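PDB 3B40: probable dipeptidase from Pseudomonas aeruginosa, which probably works as a metal-dependent dipeptidase of the membrane dipeptidase (M19) family, whose members hydrolyse dipeptides. Local coordinates for residues D210-S215 and I230-S235; K217-V222 and D249-L254. The protein carries 11 engineered substitutions. One frame throughout, in Å; residues are numbered along the deposited sequence.

Interaction 1 of 2, residues D210-S215 and I230-S235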
loop_
_atom_site.group_PDB
_atom_site.type_symbol
_atom_site.label_atom_id
_atom_site.label_comp_id
_atom_site.label_asym_id
_atom_site.label_seq_id
_atom_site.Cartn_x
_atom_site.Cartn_y
_atom_site.Cartn_z
ATOM N N ASP A 210 6.513 -7.095 -4.244
ATOM C CA ASP A 210 5.181 -6.597 -3.850
ATOM C C ASP A 210 4.300 -6.421 -5.098
ATOM O O ASP A 210 4.668 -5.686 -6.019
ATOM C CB ASP A 210 5.352 -5.275 -3.093
ATOM C CG ASP A 210 4.029 -4.629 -2.679
ATOM O OD1 ASP A 210 2.943 -5.251 -2.796
ATOM O OD2 ASP A 210 4.100 -3.462 -2.230
ATOM N N VAL A 211 3.169 -7.133 -5.142
ATOM C CA VAL A 211 2.319 -7.104 -6.301
ATOM C C VAL A 211 1.109 -6.161 -6.194
ATOM O O VAL A 211 0.366 -6.043 -7.152
ATOM C CB VAL A 211 1.852 -8.538 -6.733
ATOM C CG1 VAL A 211 3.076 -9.440 -6.964
ATOM C CG2 VAL A 211 0.920 -9.124 -5.689
ATOM N N SER A 212 0.918 -5.486 -5.062
ATOM C CA SER A 212 -0.193 -4.520 -4.958
ATOM C C SER A 212 0.032 -3.430 -6.013
ATOM O O SER A 212 1.164 -2.992 -6.164
ATOM C CB SER A 212 -0.269 -3.899 -3.556
ATOM O OG SER A 212 -0.824 -4.824 -2.630
ATOM N N GLN A 213 -1.034 -3.050 -6.743
ATOM C CA GLN A 213 -1.041 -1.976 -7.770
ATOM C C GLN A 213 -0.755 -2.469 -9.213
ATOM O O GLN A 213 -1.067 -1.784 -10.188
ATOM C CB GLN A 213 -0.102 -0.808 -7.413
ATOM C CG GLN A 213 -0.282 -0.123 -5.999
ATOM C CD GLN A 213 -1.091 1.152 -5.986
ATOM O OE1 GLN A 213 -1.568 1.615 -7.025
ATOM N NE2 GLN A 213 -1.250 1.761 -4.771
ATOM N N MET A 214 -0.123 -3.638 -9.327
ATOM C CA MET A 214 0.254 -4.248 -10.598
ATOM C C MET A 214 -0.986 -4.804 -11.312
ATOM O O MET A 214 -1.892 -5.301 -10.663
ATOM C CB MET A 214 1.230 -5.414 -10.322
ATOM C CG MET A 214 2.652 -4.951 -9.864
ATOM S SD MET A 214 3.888 -6.266 -9.567
ATOM C CE MET A 214 4.397 -6.707 -11.211
ATOM N N SER A 215 -1.008 -4.754 -12.645
ATOM C CA SER A 215 -2.064 -5.387 -13.439
ATOM C C SER A 215 -2.129 -6.905 -13.146
ATOM O O SER A 215 -1.171 -7.503 -12.588
ATOM C CB SER A 215 -1.825 -5.129 -14.938
ATOM O OG SER A 215 -0.877 -6.041 -15.434
ATOM N N ILE A 230 5.860 -13.997 -2.481
ATOM C CA ILE A 230 5.483 -12.664 -2.916
ATOM C C ILE A 230 4.392 -12.133 -1.993
ATOM O O ILE A 230 3.728 -12.911 -1.278
ATOM C CB ILE A 230 5.077 -12.617 -4.434
ATOM C CG1 ILE A 230 3.794 -13.396 -4.728
ATOM C CG2 ILE A 230 6.286 -13.167 -5.350
ATOM C CD1 ILE A 230 3.230 -13.142 -6.170
ATOM N N VAL A 231 4.215 -10.821 -2.001
ATOM C CA VAL A 231 3.322 -10.170 -1.067
ATOM C C VAL A 231 2.462 -9.155 -1.818
ATOM O O VAL A 231 2.876 -8.606 -2.840
ATOM C CB VAL A 231 4.182 -9.504 0.092
ATOM C CG1 VAL A 231 3.403 -8.488 0.879
ATOM C CG2 VAL A 231 4.783 -10.641 1.035
ATOM N N ALA A 232 1.246 -8.936 -1.345
ATOM C CA ALA A 232 0.489 -7.782 -1.749
ATOM C C ALA A 232 0.442 -6.872 -0.501
ATOM O O ALA A 232 -0.299 -7.171 0.437
ATOM C CB ALA A 232 -0.927 -8.197 -2.180
ATOM N N SER A 233 1.217 -5.785 -0.513
ATOM C CA SER A 233 1.445 -4.979 0.685
ATOM C C SER A 233 0.213 -4.121 1.083
ATOM O O SER A 233 0.090 -3.713 2.237
ATOM C CB SER A 233 2.682 -4.095 0.487
ATOM O OG SER A 233 2.385 -3.080 -0.468
ATOM N N HIS A 234 -0.695 -3.870 0.128
ATOM C CA HIS A 234 -1.944 -3.157 0.411
ATOM C C HIS A 234 -2.955 -3.453 -0.676
ATOM O O HIS A 234 -2.984 -2.737 -1.710
ATOM C CB HIS A 234 -1.724 -1.630 0.564
ATOM C CG HIS A 234 -1.020 -0.964 -0.596
ATOM N ND1 HIS A 234 0.118 -1.474 -1.179
ATOM C CD2 HIS A 234 -1.261 0.214 -1.228
ATOM C CE1 HIS A 234 0.540 -0.654 -2.131
ATOM N NE2 HIS A 234 -0.270 0.386 -2.171
ATOM N N SER A 235 -3.750 -4.505 -0.462
ATOM C CA SER A 235 -4.804 -4.925 -1.416
ATOM C C SER A 235 -6.069 -5.388 -0.669
ATOM O O SER A 235 -5.970 -5.782 0.486
ATOM C CB SER A 235 -4.281 -6.061 -2.311
ATOM O OG SER A 235 -3.364 -5.575 -3.295
#
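Asp210 reaches across to Ser233 with both carboxylate oxygens. Its CG lies anti to the backbone N (chi1 178°), and from there OD1 accepts the backbone N of Ser233 at 2.9 Å while OD2 takes the Ser233 hydroxyl in a very short bond, OD2 to OG 2.5 Å. OD1 has a second donor, the backbone N of Ser212 at 3.0 Å, which makes an Asx turn; the two N-H groups arrive from opposite faces of the carboxylate plane. Ser233 OG accepts from ND1 of His234 at 2.9 Å. That leaves NE2 of the imidazole as an acceptor, and Gln213 NE2 donates to it at 3.1 Å in a nearly straight bond (N-H...N 172°). A bend at chi2 (-98°) sets Gln213 CD, and OE1 is held by Arg176. Ser212 CB leans on the same ring, 3.4 Å from ND1, while its OG accepts the backbone N of His234 and shares a hydrogen bond with Ser235 OG. Between Asp210 and Ser212, Val211 N bonds to Val231 O at 2.7 Å, continuing the parallel pairing of Asp210 with Val231, and Val211 CG1 meets Ile230 CD1. The contact lies where parallel strands 208-210 and 230-235 run into loops, the end at which TIM barrels carry their active sites, though no role is established here. Gripped on both oxygens, the carboxylate can hardly rotate, and Ser233 and Gln213 fix the buried imidazole.

Interaction 2 of 2, residues K217-V222 and D249-L254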
loop_
_atom_site.group_PDB
_atom_site.type_symbol
_atom_site.label_atom_id
_atom_site.label_comp_id
_atom_site.label_asym_id
_atom_site.label_seq_id
_atom_site.Cartn_x
_atom_site.Cartn_y
_atom_site.Cartn_z
ATOM N N LYS A 217 -2.186 -9.474 -15.324
ATOM C CA LYS A 217 -1.184 -10.196 -16.109
ATOM C C LYS A 217 0.227 -10.078 -15.563
ATOM O O LYS A 217 1.003 -11.030 -15.668
ATOM C CB LYS A 217 -1.195 -9.739 -17.566
ATOM C CG LYS A 217 -2.386 -10.283 -18.347
ATOM C CD LYS A 217 -2.502 -9.544 -19.694
ATOM C CE LYS A 217 -3.854 -9.838 -20.363
ATOM N NZ LYS A 217 -4.054 -11.312 -20.557
ATOM N N ALA A 218 0.563 -8.923 -14.995
ATOM C CA ALA A 218 1.910 -8.706 -14.481
ATOM C C ALA A 218 2.082 -9.517 -13.207
ATOM O O ALA A 218 3.122 -10.135 -13.007
ATOM C CB ALA A 218 2.145 -7.263 -14.220
ATOM N N LEU A 219 1.045 -9.508 -12.370
ATOM C CA LEU A 219 0.983 -10.364 -11.193
ATOM C C LEU A 219 1.213 -11.813 -11.604
ATOM O O LEU A 219 1.994 -12.500 -10.967
ATOM C CB LEU A 219 -0.381 -10.260 -10.508
ATOM C CG LEU A 219 -0.513 -10.912 -9.124
ATOM C CD1 LEU A 219 -1.520 -10.150 -8.243
ATOM C CD2 LEU A 219 -0.834 -12.415 -9.179
ATOM N N GLU A 220 0.524 -12.266 -12.663
ATOM C CA GLU A 220 0.592 -13.664 -13.065
ATOM C C GLU A 220 2.013 -14.028 -13.444
ATOM O O GLU A 220 2.473 -15.121 -13.122
ATOM C CB GLU A 220 -0.382 -13.953 -14.221
ATOM C CG GLU A 220 -1.851 -14.021 -13.760
ATOM C CD GLU A 220 -2.847 -14.026 -14.912
ATOM O OE1 GLU A 220 -2.452 -13.780 -16.071
ATOM O OE2 GLU A 220 -4.037 -14.243 -14.655
ATOM N N GLN A 221 2.692 -13.104 -14.130
ATOM C CA GLN A 221 4.076 -13.280 -14.578
ATOM C C GLN A 221 5.047 -13.224 -13.416
ATOM O O GLN A 221 6.012 -13.983 -13.386
ATOM C CB GLN A 221 4.416 -12.248 -15.658
ATOM C CG GLN A 221 3.623 -12.501 -16.935
ATOM C CD GLN A 221 3.677 -11.384 -17.939
ATOM O OE1 GLN A 221 4.596 -10.549 -17.965
ATOM N NE2 GLN A 221 2.696 -11.376 -18.804
ATOM N N VAL A 222 4.794 -12.352 -12.449
ATOM C CA VAL A 222 5.636 -12.354 -11.249
ATOM C C VAL A 222 5.518 -13.740 -10.594
ATOM O O VAL A 222 6.532 -14.341 -10.277
ATOM C CB VAL A 222 5.259 -11.247 -10.214
ATOM C CG1 VAL A 222 5.976 -11.483 -8.855
ATOM C CG2 VAL A 222 5.603 -9.895 -10.724
ATOM N N ASP A 249 -10.041 -13.999 -6.619
ATOM C CA ASP A 249 -9.668 -15.218 -5.839
ATOM C C ASP A 249 -8.434 -15.886 -6.417
ATOM O O ASP A 249 -7.538 -16.270 -5.671
ATOM C CB ASP A 249 -10.827 -16.226 -5.807
ATOM C CG ASP A 249 -12.007 -15.747 -4.986
ATOM O OD1 ASP A 249 -12.042 -14.582 -4.502
ATOM O OD2 ASP A 249 -12.910 -16.580 -4.788
ATOM N N HIS A 250 -8.361 -15.972 -7.750
ATOM C CA HIS A 250 -7.210 -16.603 -8.410
ATOM C C HIS A 250 -5.868 -15.870 -8.166
ATOM O O HIS A 250 -4.837 -16.500 -7.974
ATOM C CB HIS A 250 -7.464 -16.780 -9.908
ATOM C CG HIS A 250 -6.346 -17.499 -10.611
ATOM N ND1 HIS A 250 -5.410 -16.842 -11.380
ATOM C CD2 HIS A 250 -5.996 -18.809 -10.624
ATOM C CE1 HIS A 250 -4.531 -17.714 -11.838
ATOM N NE2 HIS A 250 -4.866 -18.914 -11.397
ATOM N N GLU A 251 -5.890 -14.533 -8.178
ATOM C CA GLU A 251 -4.687 -13.749 -7.865
ATOM C C GLU A 251 -4.195 -14.032 -6.434
ATOM O O GLU A 251 -2.989 -14.229 -6.195
ATOM C CB GLU A 251 -4.958 -12.248 -8.056
ATOM C CG GLU A 251 -5.044 -11.848 -9.524
ATOM C CD GLU A 251 -5.475 -10.405 -9.743
ATOM O OE1 GLU A 251 -6.606 -10.006 -9.341
ATOM O OE2 GLU A 251 -4.692 -9.666 -10.351
ATOM N N MET A 252 -5.138 -14.074 -5.501
ATOM C CA MET A 252 -4.900 -14.482 -4.105
ATOM C C MET A 252 -4.286 -15.880 -4.008
ATOM O O MET A 252 -3.336 -16.102 -3.249
ATOM C CB MET A 252 -6.216 -14.433 -3.285
ATOM C CG MET A 252 -6.831 -13.039 -2.973
ATOM S SD MET A 252 -8.446 -13.074 -2.028
ATOM C CE MET A 252 -9.321 -12.104 -3.204
ATOM N N GLN A 253 -4.800 -16.831 -4.787
ATOM C CA GLN A 253 -4.243 -18.193 -4.757
ATOM C C GLN A 253 -2.778 -18.201 -5.204
ATOM O O GLN A 253 -1.962 -18.908 -4.637
ATOM C CB GLN A 253 -5.052 -19.140 -5.640
ATOM C CG GLN A 253 -6.381 -19.629 -5.004
ATOM C CD GLN A 253 -6.168 -20.275 -3.632
ATOM O OE1 GLN A 253 -5.508 -21.327 -3.524
ATOM N NE2 GLN A 253 -6.718 -19.644 -2.581
ATOM N N LEU A 254 -2.468 -17.439 -6.245
ATOM C CA LEU A 254 -1.095 -17.295 -6.706
ATOM C C LEU A 254 -0.135 -16.782 -5.628
ATOM O O LEU A 254 1.023 -17.238 -5.538
ATOM C CB LEU A 254 -1.033 -16.400 -7.943
ATOM C CG LEU A 254 -1.598 -17.019 -9.230
ATOM C CD1 LEU A 254 -1.478 -16.021 -10.392
ATOM C CD2 LEU A 254 -0.922 -18.364 -9.593
#
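Helices 217-222 and 249-254 run in nearly the same direction, their axes 24° apart and 10.3 Å from each other at closest approach. Leu219 and Glu251 form the nearest backbone pair, CA to CA 7.4 Å, so side chains fill the gap. Leu219 does most of this work. Its CG is anti to the backbone N (chi1 -170°), and its two methyls divide the neighbouring helix between them: CD1 rests on the side chain of Glu251, 4.0 Å from CB and 3.8 Å from OE2, while CD2 meets CD1 of Leu254 at 3.9 Å. The same Leu254 methyl also touches the aliphatic part of Glu220, at CG, so it sits against two consecutive residues of helix 217-222. The carboxylate of Glu251 is engaged nearby: OE2 accepts from Thr216 OG1, at the start of the first helix, and OE1 from Ser248 N, just before its own. Towards the solvent side, Glu220 OE2 stays 4.4 Å from His250 ND1, near enough for a mild electrostatic influence if the imidazole is protonated, but with no direct bond. Joined in sequence through strand 230-235, the two helices belong to successive beta-alpha units. Such near-parallel neighbours, packed side by side outside a parallel sheet, are characteristic of the TIM-barrel fold to which the M19 family belongs.

Strand 230-235 follows helix 216-225 and leads on towards helix 249-257, so the two interactions interleave along the chain and describe one sector of the barrel. Interaction 1 is wholly buried, near the middle of the protein, and is dominated by polar bonds where the strands give way to loops. Interaction 2 lies farther out, partly open to solvent, with aliphatic packing and no hydrogen bond between its segments. Their centres are 10 Å apart, and they meet in an apolar layer between sheet and helices: Val211 CG2 packs on Leu219 CD1 at 3.7 Å, and Ile230 CG2 on Val222 CG1 at 3.9 Å. Ile255 of helix 249-257 covers Val211, Ile230 and Ala232.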